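Long-range contacts in uncharacterized tRNA/rRNA methyltransferase HI0380 (PDB 3ILK), which probably binds RNA and methylates it with S-adenosyl-L-methionine as methyl donor, although its exact substrate is not established: residues 16-21 and 41-46; 76-81 and 126-131; 175-180 and 215-220; 192-197 and 228-233. All blocks are in the same frame, centred on the assembly; numbering follows the deposited sequence. Where two conformers were deposited one is given.

Contact 1 (16-21 and 41-46)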
loop_
_atom_site.group_PDB
_atom_site.type_symbol
_atom_site.label_atom_id
_atom_site.label_comp_id
_atom_site.label_asym_id
_atom_site.label_seq_id
_atom_site.Cartn_x
_atom_site.Cartn_y
_atom_site.Cartn_z
ATOM N N SER A 16 -19.036 15.306 -19.823
ATOM C CA SER A 16 -19.276 16.732 -20.023
ATOM C C SER A 16 -18.047 17.451 -20.562
ATOM O O SER A 16 -17.902 17.616 -21.803
ATOM C CB SER A 16 -19.701 17.389 -18.705
ATOM O OG SER A 16 -20.876 16.762 -18.203
ATOM N N HIS A 17 -17.178 17.937 -19.677
ATOM C CA HIS A 17 -15.983 18.666 -20.122
ATOM C C HIS A 17 -15.102 17.699 -20.896
ATOM O O HIS A 17 -14.879 16.540 -20.455
ATOM C CB HIS A 17 -15.214 19.256 -18.935
ATOM C CG HIS A 17 -16.019 20.201 -18.108
ATOM N ND1 HIS A 17 -15.960 21.571 -18.274
ATOM C CD2 HIS A 17 -16.908 19.979 -17.112
ATOM C CE1 HIS A 17 -16.774 22.149 -17.411
ATOM N NE2 HIS A 17 -17.367 21.206 -16.701
ATOM N N SER A 18 -14.622 18.148 -22.056
ATOM C CA SER A 18 -13.879 17.279 -22.958
ATOM C C SER A 18 -12.549 16.859 -22.331
ATOM O O SER A 18 -11.989 15.840 -22.701
ATOM C CB SER A 18 -13.657 17.966 -24.289
ATOM O OG SER A 18 -13.013 19.183 -24.076
ATOM N N GLY A 19 -12.074 17.648 -21.364
ATOM C CA GLY A 19 -10.916 17.294 -20.552
ATOM C C GLY A 19 -11.084 16.049 -19.707
ATOM O O GLY A 19 -10.110 15.374 -19.434
ATOM N N ASN A 20 -12.311 15.740 -19.283
ATOM C CA ASN A 20 -12.566 14.573 -18.447
ATOM C C ASN A 20 -12.262 13.251 -19.139
ATOM O O ASN A 20 -11.841 12.284 -18.500
ATOM C CB ASN A 20 -14.018 14.570 -17.980
ATOM C CG ASN A 20 -14.338 15.760 -17.100
ATOM O OD1 ASN A 20 -13.436 16.485 -16.685
ATOM N ND2 ASN A 20 -15.620 15.972 -16.814
ATOM N N ILE A 21 -12.545 13.189 -20.437
ATOM C CA ILE A 21 -12.121 12.042 -21.272
ATOM C C ILE A 21 -10.586 11.916 -21.244
ATOM O O ILE A 21 -10.057 10.840 -21.106
ATOM C CB ILE A 21 -12.563 12.268 -22.752
ATOM C CG1 ILE A 21 -14.081 12.317 -22.845
ATOM C CG2 ILE A 21 -11.883 11.280 -23.679
ATOM C CD1 ILE A 21 -14.581 12.687 -24.225
ATOM N N PRO A 41 -20.656 11.512 -25.626
ATOM C CA PRO A 41 -19.915 12.560 -24.978
ATOM C C PRO A 41 -20.463 13.870 -25.480
ATOM O O PRO A 41 -20.913 14.001 -26.649
ATOM C CB PRO A 41 -18.478 12.363 -25.496
ATOM C CG PRO A 41 -18.663 11.695 -26.826
ATOM C CD PRO A 41 -19.814 10.745 -26.566
ATOM N N LYS A 42 -20.426 14.853 -24.607
ATOM C CA LYS A 42 -20.914 16.177 -24.979
ATOM C C LYS A 42 -19.947 16.804 -25.956
ATOM O O LYS A 42 -20.316 17.576 -26.866
ATOM C CB LYS A 42 -21.015 16.996 -23.708
ATOM C CG LYS A 42 -21.477 18.427 -23.892
ATOM C CD LYS A 42 -21.702 19.030 -22.512
ATOM C CE LYS A 42 -22.456 20.355 -22.627
ATOM N NZ LYS A 42 -21.856 21.140 -23.719
ATOM N N SER A 43 -18.672 16.538 -25.768
ATOM C CA SER A 43 -17.711 17.113 -26.689
ATOM C C SER A 43 -16.372 16.413 -26.566
ATOM O O SER A 43 -15.970 16.023 -25.474
ATOM C CB SER A 43 -17.544 18.586 -26.375
ATOM O OG SER A 43 -16.292 18.772 -25.783
ATOM N N VAL A 44 -15.693 16.232 -27.687
ATOM C CA VAL A 44 -14.306 15.743 -27.653
ATOM C C VAL A 44 -13.488 16.642 -28.555
ATOM O O VAL A 44 -13.840 16.824 -29.699
ATOM C CB VAL A 44 -14.171 14.222 -28.044
ATOM C CG1 VAL A 44 -15.521 13.490 -28.162
ATOM C CG2 VAL A 44 -13.235 14.027 -29.211
ATOM N N ASP A 45 -12.396 17.200 -28.051
ATOM C CA ASP A 45 -11.662 18.218 -28.802
ATOM C C ASP A 45 -10.227 18.207 -28.296
ATOM O O ASP A 45 -9.831 17.249 -27.642
ATOM C CB ASP A 45 -12.304 19.582 -28.560
ATOM C CG ASP A 45 -12.342 19.942 -27.075
ATOM O OD1 ASP A 45 -11.458 19.482 -26.310
ATOM O OD2 ASP A 45 -13.273 20.661 -26.653
ATOM N N GLU A 46 -9.476 19.274 -28.560
ATOM C CA GLU A 46 -8.072 19.325 -28.170
ATOM C C GLU A 46 -7.852 19.031 -26.672
ATOM O O GLU A 46 -6.921 18.313 -26.316
ATOM C CB GLU A 46 -7.425 20.642 -28.592
ATOM C CG GLU A 46 -5.907 20.694 -28.394
ATOM C CD GLU A 46 -5.101 20.013 -29.515
ATOM O OE1 GLU A 46 -4.448 20.735 -30.320
ATOM O OE2 GLU A 46 -5.102 18.754 -29.575
HETATM O O HOH W 1 -17.402 15.397 -23.177
HETATM O O HOH W 2 -15.539 21.066 -23.272
#
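Ser18, at the start of helix 18-31, meets Asp45 and Ser43 of the loop that follows strand 35-39. Its hydroxyl donates to the carboxylate: OG lies 2.7 Å from Asp45 OD1, on the syn side and 32° out of the carboxylate plane. A chi1 of 56° sets OG between the backbone N and the carbonyl carbon and turns it to this acceptor, while Ser18 CB packs tightly at 3.1 Å from Ser43 OG. Deeper in, Ile21 is buried; its CD1 touches Pro41 CB and Val44 CG1, each at 4.1 Å, so one methyl bridges two loop residues.

The other end of the contact is looser and wetter. Lys42 rests on Ser16, its CB 3.7 Å and its CD 4.1 Å from Ser16 O, and only the end of the lysine leads away. Here a water joins the backbones, lying 2.7 Å from Ser16 O and accepting from Ser43 N at 3.1 Å. A second water accepts from Ser18 N.

Asp45 stands at the N-cap of helix 46-50, where OD1 also takes a weak bond from Gln47 N, and Ser48 OG bonds to Asp45 N and Ser18 O. One carboxylate oxygen thus serves both Ser18 and the start of the next helix, an arrangement consistent with the carboxylate being ionised and with its charge being favoured by that helix end.

Contact 2 (76-81 and 126-131). With EDO (1,2-ethanediol), chain C.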
loop_
_atom_site.group_PDB
_atom_site.type_symbol
_atom_site.label_atom_id
_atom_site.label_comp_id
_atom_site.label_asym_id
_atom_site.label_seq_id
_atom_site.Cartn_x
_atom_site.Cartn_y
_atom_site.Cartn_z
ATOM N N SER A 76 -20.082 -9.969 -21.676
ATOM C CA SER A 76 -21.097 -10.737 -20.974
ATOM C C SER A 76 -21.032 -10.520 -19.453
ATOM O O SER A 76 -21.871 -11.058 -18.721
ATOM C CB SER A 76 -20.996 -12.231 -21.351
ATOM O OG SER A 76 -19.738 -12.696 -20.905
ATOM N N LEU A 77 -20.053 -9.748 -18.963
ATOM C CA LEU A 77 -20.077 -9.301 -17.561
ATOM C C LEU A 77 -20.051 -7.789 -17.604
ATOM O O LEU A 77 -19.147 -7.241 -18.144
ATOM C CB LEU A 77 -18.866 -9.751 -16.748
ATOM C CG LEU A 77 -18.682 -9.299 -15.258
ATOM C CD1 LEU A 77 -19.892 -9.602 -14.344
ATOM C CD2 LEU A 77 -17.379 -9.898 -14.580
ATOM N N VAL A 78 -21.059 -7.181 -17.009
ATOM C CA VAL A 78 -21.266 -5.766 -17.022
ATOM C C VAL A 78 -21.304 -5.267 -15.573
ATOM O O VAL A 78 -22.065 -5.792 -14.771
ATOM C CB VAL A 78 -22.576 -5.465 -17.712
ATOM C CG1 VAL A 78 -22.844 -3.907 -17.754
ATOM C CG2 VAL A 78 -22.551 -6.050 -19.146
ATOM N N ILE A 79 -20.477 -4.257 -15.256
ATOM C CA ILE A 79 -20.398 -3.740 -13.922
ATOM C C ILE A 79 -20.706 -2.283 -14.092
ATOM O O ILE A 79 -20.002 -1.601 -14.894
ATOM C CB ILE A 79 -18.989 -3.805 -13.321
ATOM C CG1 ILE A 79 -18.467 -5.276 -13.238
ATOM C CG2 ILE A 79 -18.977 -3.271 -11.867
ATOM C CD1 ILE A 79 -19.467 -6.144 -12.657
ATOM N N GLY A 80 -21.719 -1.789 -13.376
ATOM C CA GLY A 80 -21.970 -0.279 -13.394
ATOM C C GLY A 80 -21.638 0.349 -12.046
ATOM O O GLY A 80 -21.894 -0.231 -10.985
ATOM N N THR A 81 -21.045 1.534 -12.037
ATOM C CA THR A 81 -20.759 2.161 -10.768
ATOM C C THR A 81 -22.100 2.719 -10.276
ATOM O O THR A 81 -23.001 3.067 -11.076
ATOM C CB THR A 81 -19.774 3.362 -10.870
ATOM O OG1 THR A 81 -20.308 4.271 -11.805
ATOM C CG2 THR A 81 -18.370 2.935 -11.345
ATOM N N LEU A 126 -30.454 -2.198 -14.353
ATOM C CA LEU A 126 -30.965 -3.572 -14.522
ATOM C C LEU A 126 -30.044 -4.326 -15.481
ATOM O O LEU A 126 -29.852 -5.535 -15.354
ATOM C CB LEU A 126 -32.432 -3.588 -15.029
ATOM C CG LEU A 126 -33.091 -4.956 -15.346
ATOM C CD1 LEU A 126 -33.145 -5.854 -14.128
ATOM C CD2 LEU A 126 -34.514 -4.789 -15.961
ATOM N N LYS A 127 -29.426 -3.610 -16.413
ATOM C CA LYS A 127 -28.529 -4.291 -17.330
ATOM C C LYS A 127 -27.119 -4.578 -16.782
ATOM O O LYS A 127 -26.359 -5.292 -17.438
ATOM C CB LYS A 127 -28.502 -3.597 -18.683
ATOM C CG LYS A 127 -29.836 -3.677 -19.447
ATOM C CD LYS A 127 -29.846 -2.657 -20.603
ATOM C CE LYS A 127 -30.956 -2.955 -21.624
ATOM N NZ LYS A 127 -31.097 -1.764 -22.520
ATOM N N CYS A 128 -26.808 -4.129 -15.564
ATOM C CA CYS A 128 -25.560 -4.511 -14.911
ATOM C C CYS A 128 -25.699 -5.755 -14.035
ATOM O O CYS A 128 -26.659 -5.857 -13.288
ATOM C CB CYS A 128 -25.082 -3.417 -14.026
ATOM S SG CYS A 128 -24.825 -1.914 -14.980
ATOM N N HIS A 129 -24.671 -6.609 -14.014
ATOM C CA HIS A 129 -24.759 -7.861 -13.203
ATOM C C HIS A 129 -24.401 -7.455 -11.770
ATOM O O HIS A 129 -24.982 -7.962 -10.825
ATOM C CB HIS A 129 -23.793 -8.900 -13.748
ATOM C CG HIS A 129 -24.124 -9.319 -15.149
ATOM N ND1 HIS A 129 -24.995 -10.361 -15.435
ATOM C CD2 HIS A 129 -23.763 -8.790 -16.342
ATOM C CE1 HIS A 129 -25.138 -10.464 -16.746
ATOM N NE2 HIS A 129 -24.404 -9.525 -17.318
ATOM N N TYR A 130 -23.503 -6.467 -11.622
ATOM C CA TYR A 130 -23.118 -6.042 -10.279
ATOM C C TYR A 130 -23.013 -4.540 -10.281
ATOM O O TYR A 130 -22.907 -3.907 -11.364
ATOM C CB TYR A 130 -21.817 -6.723 -9.700
ATOM C CG TYR A 130 -21.890 -8.248 -9.636
ATOM C CD1 TYR A 130 -21.433 -9.008 -10.710
ATOM C CD2 TYR A 130 -22.418 -8.923 -8.510
ATOM C CE1 TYR A 130 -21.499 -10.397 -10.692
ATOM C CE2 TYR A 130 -22.500 -10.332 -8.476
ATOM C CZ TYR A 130 -22.035 -11.052 -9.572
ATOM O OH TYR A 130 -22.075 -12.417 -9.582
ATOM N N HIS A 131 -23.135 -3.963 -9.091
ATOM C CA HIS A 131 -23.125 -2.497 -8.978
ATOM C C HIS A 131 -22.013 -2.114 -8.067
ATOM O O HIS A 131 -21.951 -2.595 -6.926
ATOM C CB HIS A 131 -24.460 -1.993 -8.492
ATOM C CG HIS A 131 -25.593 -2.448 -9.367
ATOM N ND1 HIS A 131 -26.286 -3.619 -9.137
ATOM C CD2 HIS A 131 -26.063 -1.964 -10.529
ATOM C CE1 HIS A 131 -27.174 -3.799 -10.093
ATOM N NE2 HIS A 131 -27.061 -2.806 -10.950
HETATM C C1 EDO C . -18.796 7.695 -12.303
HETATM O O1 EDO C . -18.456 6.922 -11.135
HETATM C C2 EDO C . -18.865 9.202 -11.970
HETATM O O2 EDO C . -18.320 9.461 -10.666
#
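Ile79 with Tyr130 and Gly80 with His131 form parallel beta bridges, joining two neighbouring strands of the parallel sheet of the SPOUT methyltransferase fold. Two backbone bonds carry the pairing. His129 N donates to Val78 O at 2.8 Å (155° at hydrogen), and Gly80 N donates to Tyr130 O at 3.2 Å (160°). Gly80 bonds further to Leu132, and on its other edge strand 77-81 bonds through Ile79 to Ala110 and Val112 of strand 109-113.

Several side chains find their polar partners beyond the pair. Both ring nitrogens of His131 are held, ND1 by Thr91 OG1 and NE2 by Leu125 O; Lys127 NZ makes salt bridges to Asp69 and Glu123. Thr81, assigned by similarity to the S-adenosyl-L-methionine site, bonds weakly through OG1 to Gly114 N and to a 1,2-ethanediol, probably from the crystallisation liquor.

Apolar contacts fill in around the bonds. Leu77 CD1 approaches the edge of the Tyr130 ring, 4.0 Å from its CD1, and Ile79 CD1 lies 3.8 Å from Tyr130 CB. Gly80 has no side chain, and Cys128 SG lies close over its backbone, 3.7 Å from Gly80 CA. One residue further along strand 130-132, the CA-H of His131 points to Gly80 O, with CA 3.3 Å from that oxygen.

Contact 3 (175-180 and 215-220)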
loop_
_atom_site.group_PDB
_atom_site.type_symbol
_atom_site.label_atom_id
_atom_site.label_comp_id
_atom_site.label_asym_id
_atom_site.label_seq_id
_atom_site.Cartn_x
_atom_site.Cartn_y
_atom_site.Cartn_z
ATOM N N LYS A 175 9.358 -26.600 -0.363
ATOM C CA LYS A 175 9.611 -28.047 -0.214
ATOM C C LYS A 175 10.820 -28.395 0.670
ATOM O O LYS A 175 11.194 -29.566 0.790
ATOM C CB LYS A 175 9.718 -28.720 -1.596
ATOM N N ASN A 176 11.425 -27.376 1.284
ATOM C CA ASN A 176 12.462 -27.579 2.290
ATOM C C ASN A 176 12.076 -27.077 3.693
ATOM O O ASN A 176 12.240 -25.888 4.048
ATOM C CB ASN A 176 13.798 -26.988 1.846
ATOM C CG ASN A 176 14.940 -27.404 2.757
ATOM O OD1 ASN A 176 14.836 -28.400 3.501
ATOM N ND2 ASN A 176 16.044 -26.645 2.713
ATOM N N TYR A 177 11.544 -28.012 4.473
ATOM C CA TYR A 177 11.327 -27.812 5.895
ATOM C C TYR A 177 12.250 -28.782 6.625
ATOM O O TYR A 177 12.492 -29.872 6.151
ATOM C CB TYR A 177 9.867 -28.058 6.285
ATOM C CG TYR A 177 8.963 -26.870 6.052
ATOM C CD1 TYR A 177 8.961 -25.789 6.942
ATOM C CD2 TYR A 177 8.105 -26.819 4.947
ATOM C CE1 TYR A 177 8.134 -24.682 6.737
ATOM C CE2 TYR A 177 7.265 -25.712 4.730
ATOM C CZ TYR A 177 7.288 -24.650 5.635
ATOM O OH TYR A 177 6.476 -23.552 5.446
ATOM N N PRO A 178 12.786 -28.374 7.776
ATOM C CA PRO A 178 13.671 -29.288 8.499
ATOM C C PRO A 178 12.952 -30.566 8.940
ATOM O O PRO A 178 11.732 -30.591 9.048
ATOM C CB PRO A 178 14.079 -28.487 9.736
ATOM C CG PRO A 178 13.028 -27.412 9.870
ATOM C CD PRO A 178 12.583 -27.098 8.483
ATOM N N THR A 179 13.722 -31.604 9.213
ATOM C CA THR A 179 13.157 -32.861 9.683
ATOM C C THR A 179 12.904 -32.722 11.177
ATOM O O THR A 179 13.368 -31.765 11.805
ATOM C CB THR A 179 14.100 -34.038 9.408
ATOM O OG1 THR A 179 15.361 -33.808 10.056
ATOM C CG2 THR A 179 14.330 -34.196 7.920
ATOM N N THR A 180 12.156 -33.671 11.733
ATOM C CA THR A 180 11.867 -33.713 13.172
ATOM C C THR A 180 13.164 -33.779 13.956
ATOM O O THR A 180 13.307 -33.133 14.982
ATOM C CB THR A 180 11.030 -35.004 13.594
ATOM O OG1 THR A 180 9.918 -35.203 12.715
ATOM C CG2 THR A 180 10.472 -34.830 15.000
ATOM N N ARG A 215 5.126 -23.242 16.620
ATOM C CA ARG A 215 4.131 -22.295 16.115
ATOM C C ARG A 215 4.658 -21.581 14.855
ATOM O O ARG A 215 3.942 -21.415 13.870
ATOM C CB ARG A 215 3.762 -21.296 17.207
ATOM C CG ARG A 215 2.378 -20.693 17.075
ATOM C CD ARG A 215 2.044 -19.833 18.276
ATOM N NE ARG A 215 2.707 -18.527 18.219
ATOM C CZ ARG A 215 3.636 -18.107 19.077
ATOM N NH1 ARG A 215 4.027 -18.878 20.084
ATOM N NH2 ARG A 215 4.168 -16.900 18.932
ATOM N N ALA A 216 5.923 -21.178 14.896
ATOM C CA ALA A 216 6.592 -20.547 13.749
ATOM C C ALA A 216 6.581 -21.420 12.483
ATOM O O ALA A 216 6.326 -20.913 11.377
ATOM C CB ALA A 216 8.027 -20.171 14.116
ATOM N N LYS A 217 6.826 -22.723 12.674
ATOM C CA LYS A 217 7.093 -23.680 11.594
ATOM C C LYS A 217 8.344 -23.190 10.842
ATOM O O LYS A 217 8.268 -22.518 9.804
ATOM C CB LYS A 217 5.883 -23.851 10.669
ATOM C CG LYS A 217 5.666 -25.327 10.219
ATOM C CD LYS A 217 5.179 -25.483 8.763
ATOM C CE LYS A 217 3.940 -24.628 8.458
ATOM N NZ LYS A 217 3.469 -24.756 7.039
ATOM N N LEU A 218 9.503 -23.490 11.414
ATOM C CA LEU A 218 10.763 -22.992 10.891
ATOM C C LEU A 218 11.019 -23.500 9.477
ATOM O O LEU A 218 10.843 -24.697 9.194
ATOM C CB LEU A 218 11.918 -23.479 11.787
ATOM C CG LEU A 218 11.943 -22.931 13.218
ATOM C CD1 LEU A 218 13.116 -23.526 13.974
ATOM C CD2 LEU A 218 12.068 -21.436 13.190
ATOM N N GLU A 219 11.451 -22.607 8.588
ATOM C CA GLU A 219 12.010 -23.088 7.328
ATOM C C GLU A 219 13.432 -23.662 7.573
ATOM O O GLU A 219 14.090 -23.312 8.564
ATOM C CB GLU A 219 11.988 -22.000 6.264
ATOM C CG GLU A 219 10.579 -21.695 5.744
ATOM C CD GLU A 219 10.479 -20.357 5.014
ATOM O OE1 GLU A 219 11.492 -19.892 4.458
ATOM O OE2 GLU A 219 9.379 -19.764 4.993
ATOM N N LYS A 220 13.890 -24.533 6.676
ATOM C CA LYS A 220 15.224 -25.145 6.809
ATOM C C LYS A 220 16.331 -24.089 6.803
ATOM O O LYS A 220 17.287 -24.192 7.578
ATOM C CB LYS A 220 15.463 -26.214 5.739
ATOM C CG LYS A 220 16.808 -26.978 5.858
ATOM C CD LYS A 220 17.037 -27.667 7.221
ATOM C CE LYS A 220 18.499 -28.171 7.365
ATOM N NZ LYS A 220 18.861 -29.178 6.302
#
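Pro178 and Lys220 bring their CA atoms to 4.7 Å where the loop before helix 180-197 passes the turn leading into helix 220-240, a turn that leaves helix 204-216 at Lys217 with a positive phi of 60°. A weak bond, Lys220 N to Asn176 O at 3.4 Å, ties the two backbones; it is nearly straight at the hydrogen, 166°.

Leu218 O is the focus of the next layer: it lies at the edge of the Tyr177 ring, 3.1 Å from CD1, and 3.0 Å from Pro178 CD, so C-H groups of two residues approach it. Lys217 crosses Tyr177 at about a right angle, with its CD 3.7 Å from CE1 of the ring. The Asn176 amide packs against the Lys220 chain, whose CB is almost equally far from ND2 (3.1 Å) and OD1 (3.2 Å). Lys220 CG, anti to the backbone N (chi1 -176°), lies against the same amide.

Glu219 rests its CG near Tyr177 CE1, and its OE2 forms a salt bridge with Arg211 of the second subunit, while Lys217 O bonds to Arg215 of that subunit. Thr179 and Glu219 occupy the N-cap positions of helices 180-197 and 220-240, so the arrangement is a meeting of two helix starts in a helical region that packs against the second subunit.

Contact 4 (192-197 and 228-233)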
loop_
_atom_site.group_PDB
_atom_site.type_symbol
_atom_site.label_atom_id
_atom_site.label_comp_id
_atom_site.label_asym_id
_atom_site.label_seq_id
_atom_site.Cartn_x
_atom_site.Cartn_y
_atom_site.Cartn_z
ATOM N N ARG A 192 21.716 -26.946 25.915
ATOM C CA ARG A 192 23.121 -27.065 26.292
ATOM C C ARG A 192 23.843 -25.701 26.352
ATOM O O ARG A 192 24.487 -25.374 27.356
ATOM C CB ARG A 192 23.874 -28.021 25.360
ATOM C CG ARG A 192 25.336 -28.176 25.797
ATOM C CD ARG A 192 26.106 -29.198 25.006
ATOM N NE ARG A 192 26.807 -28.595 23.876
ATOM C CZ ARG A 192 26.556 -28.897 22.611
ATOM N NH1 ARG A 192 25.618 -29.794 22.323
ATOM N NH2 ARG A 192 27.246 -28.316 21.637
ATOM N N ILE A 193 23.730 -24.917 25.283
ATOM C CA ILE A 193 24.438 -23.626 25.205
ATOM C C ILE A 193 23.964 -22.643 26.286
ATOM O O ILE A 193 24.767 -22.008 26.980
ATOM C CB ILE A 193 24.353 -23.016 23.762
ATOM C CG1 ILE A 193 25.287 -23.773 22.793
ATOM C CG2 ILE A 193 24.614 -21.488 23.752
ATOM C CD1 ILE A 193 26.798 -23.736 23.168
ATOM N N TYR A 194 22.651 -22.549 26.447
ATOM C CA TYR A 194 22.089 -21.597 27.388
ATOM C C TYR A 194 22.147 -22.053 28.844
ATOM O O TYR A 194 22.072 -21.229 29.755
ATOM C CB TYR A 194 20.719 -21.107 26.909
ATOM C CG TYR A 194 20.910 -20.119 25.773
ATOM C CD1 TYR A 194 21.032 -18.753 26.032
ATOM C CD2 TYR A 194 21.020 -20.552 24.450
ATOM C CE1 TYR A 194 21.242 -17.838 24.995
ATOM C CE2 TYR A 194 21.239 -19.645 23.411
ATOM C CZ TYR A 194 21.337 -18.286 23.692
ATOM O OH TYR A 194 21.550 -17.399 22.666
ATOM N N GLN A 195 22.324 -23.356 29.050
ATOM C CA GLN A 195 22.699 -23.888 30.355
ATOM C C GLN A 195 24.177 -23.638 30.631
ATOM O O GLN A 195 24.579 -23.436 31.773
ATOM C CB GLN A 195 22.422 -25.386 30.429
ATOM C CG GLN A 195 20.972 -25.722 30.639
ATOM C CD GLN A 195 20.791 -27.060 31.299
ATOM O OE1 GLN A 195 20.957 -28.110 30.669
ATOM N NE2 GLN A 195 20.444 -27.039 32.582
ATOM N N SER A 196 24.982 -23.676 29.574
ATOM C CA SER A 196 26.410 -23.428 29.668
ATOM C C SER A 196 26.625 -21.986 30.104
ATOM O O SER A 196 27.523 -21.692 30.896
ATOM C CB SER A 196 27.076 -23.690 28.313
ATOM O OG SER A 196 28.486 -23.638 28.401
ATOM N N LEU A 197 25.781 -21.091 29.594
ATOM C CA LEU A 197 25.836 -19.665 29.954
ATOM C C LEU A 197 25.462 -19.397 31.410
ATOM O O LEU A 197 26.017 -18.493 32.044
ATOM C CB LEU A 197 24.936 -18.841 29.020
ATOM C CG LEU A 197 25.531 -18.118 27.807
ATOM C CD1 LEU A 197 26.953 -18.551 27.474
ATOM C CD2 LEU A 197 24.609 -18.275 26.598
ATOM N N GLY A 228 23.365 -21.558 13.246
ATOM C CA GLY A 228 24.568 -20.773 12.973
ATOM C C GLY A 228 24.881 -19.757 14.064
ATOM O O GLY A 228 26.057 -19.487 14.357
HETATM N N MSE A 229 23.833 -19.178 14.644
HETATM C CA MSE A 229 23.983 -18.303 15.822
HETATM C C MSE A 229 24.486 -19.119 17.053
HETATM O O MSE A 229 25.428 -18.712 17.722
HETATM C CB MSE A 229 22.683 -17.546 16.119
HETATM C CG MSE A 229 22.235 -16.650 14.937
HETATM SE SE MSE A 229 20.373 -16.003 14.942
HETATM C CE MSE A 229 20.673 -14.289 15.856
ATOM N N LEU A 230 23.880 -20.262 17.333
ATOM C CA LEU A 230 24.356 -21.118 18.445
ATOM C C LEU A 230 25.840 -21.520 18.355
ATOM O O LEU A 230 26.540 -21.582 19.382
ATOM C CB LEU A 230 23.489 -22.365 18.597
ATOM C CG LEU A 230 22.031 -22.115 18.958
ATOM C CD1 LEU A 230 21.252 -23.417 18.821
ATOM C CD2 LEU A 230 21.879 -21.528 20.349
ATOM N N SER A 231 26.299 -21.788 17.129
ATOM C CA SER A 231 27.705 -22.072 16.869
ATOM C C SER A 231 28.538 -20.830 17.088
ATOM O O SER A 231 29.643 -20.903 17.634
ATOM C CB SER A 231 27.887 -22.592 15.456
ATOM O OG SER A 231 26.991 -23.688 15.278
ATOM N N ALA A 232 28.008 -19.688 16.673
ATOM C CA ALA A 232 28.692 -18.424 16.915
ATOM C C ALA A 232 28.918 -18.199 18.429
ATOM O O ALA A 232 30.047 -17.976 18.852
ATOM C CB ALA A 232 27.958 -17.289 16.253
ATOM N N VAL A 233 27.860 -18.306 19.231
ATOM C CA VAL A 233 27.935 -18.258 20.705
ATOM C C VAL A 233 28.870 -19.350 21.307
ATOM O O VAL A 233 29.661 -19.059 22.224
ATOM C CB VAL A 233 26.500 -18.360 21.347
ATOM C CG1 VAL A 233 26.562 -18.294 22.880
ATOM C CG2 VAL A 233 25.611 -17.232 20.826
#
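Val233 packs against Ile193 and Leu197, while Leu230 meets Tyr194, in a contact between helices 180-197 and 220-240 that has no hydrogen bond across it. The short axes run the same way at 31° and come within 10.8 Å of each other.

The valine has CG1 anti to the backbone N (chi1 -179°), and this one methyl touches two residues a helical turn apart: Ile193 CG2 at 3.8 Å and Leu197 CD2 at 4.2 Å. Ile193 presents the branch anti to its own backbone N, crossing Val233 obliquely. Leu197 meets the valine at about a right angle, with a chi1 of -97° that departs from the staggered positions.

In the second pairing Tyr194 offers its ring edge. CE2 comes 3.7 Å from Leu230 CD2, which lies in the plane of the ring, and the two side chains cross at about a right angle. Leu230 CD2 also reaches towards Ile193 CG2, at 4.4 Å, linking the two pairings.

Arg192 adds a salt bridge to Glu234 at the flank. Tyr194 packs on Met229 of the second subunit and Leu197 on its Val233, so this apolar helix-helix packing belongs to the two-subunit helical interface.

Contacts 1 and 2 belong to the alpha/beta part of the chain, the SpoU methylase region, their centres 25 Å apart. Contact 2 sits in the parallel sheet; contact 1 joins a loop after strand 35-39 of that sheet to helix 18-31. Along the chain, contact 1 closes before contact 2 opens, and both precede contacts 3 and 4, whose segments alternate. These last two, 21 Å apart between centres, share helices 180-197 and 220-240, directly or at their starts, and both touch the second subunit. Contacts 1 and 4 are 72 Å apart between centres, on opposite sides of the chain's centre. The chain thus separates a probable cofactor-binding domain from a helical region that contacts the second subunit.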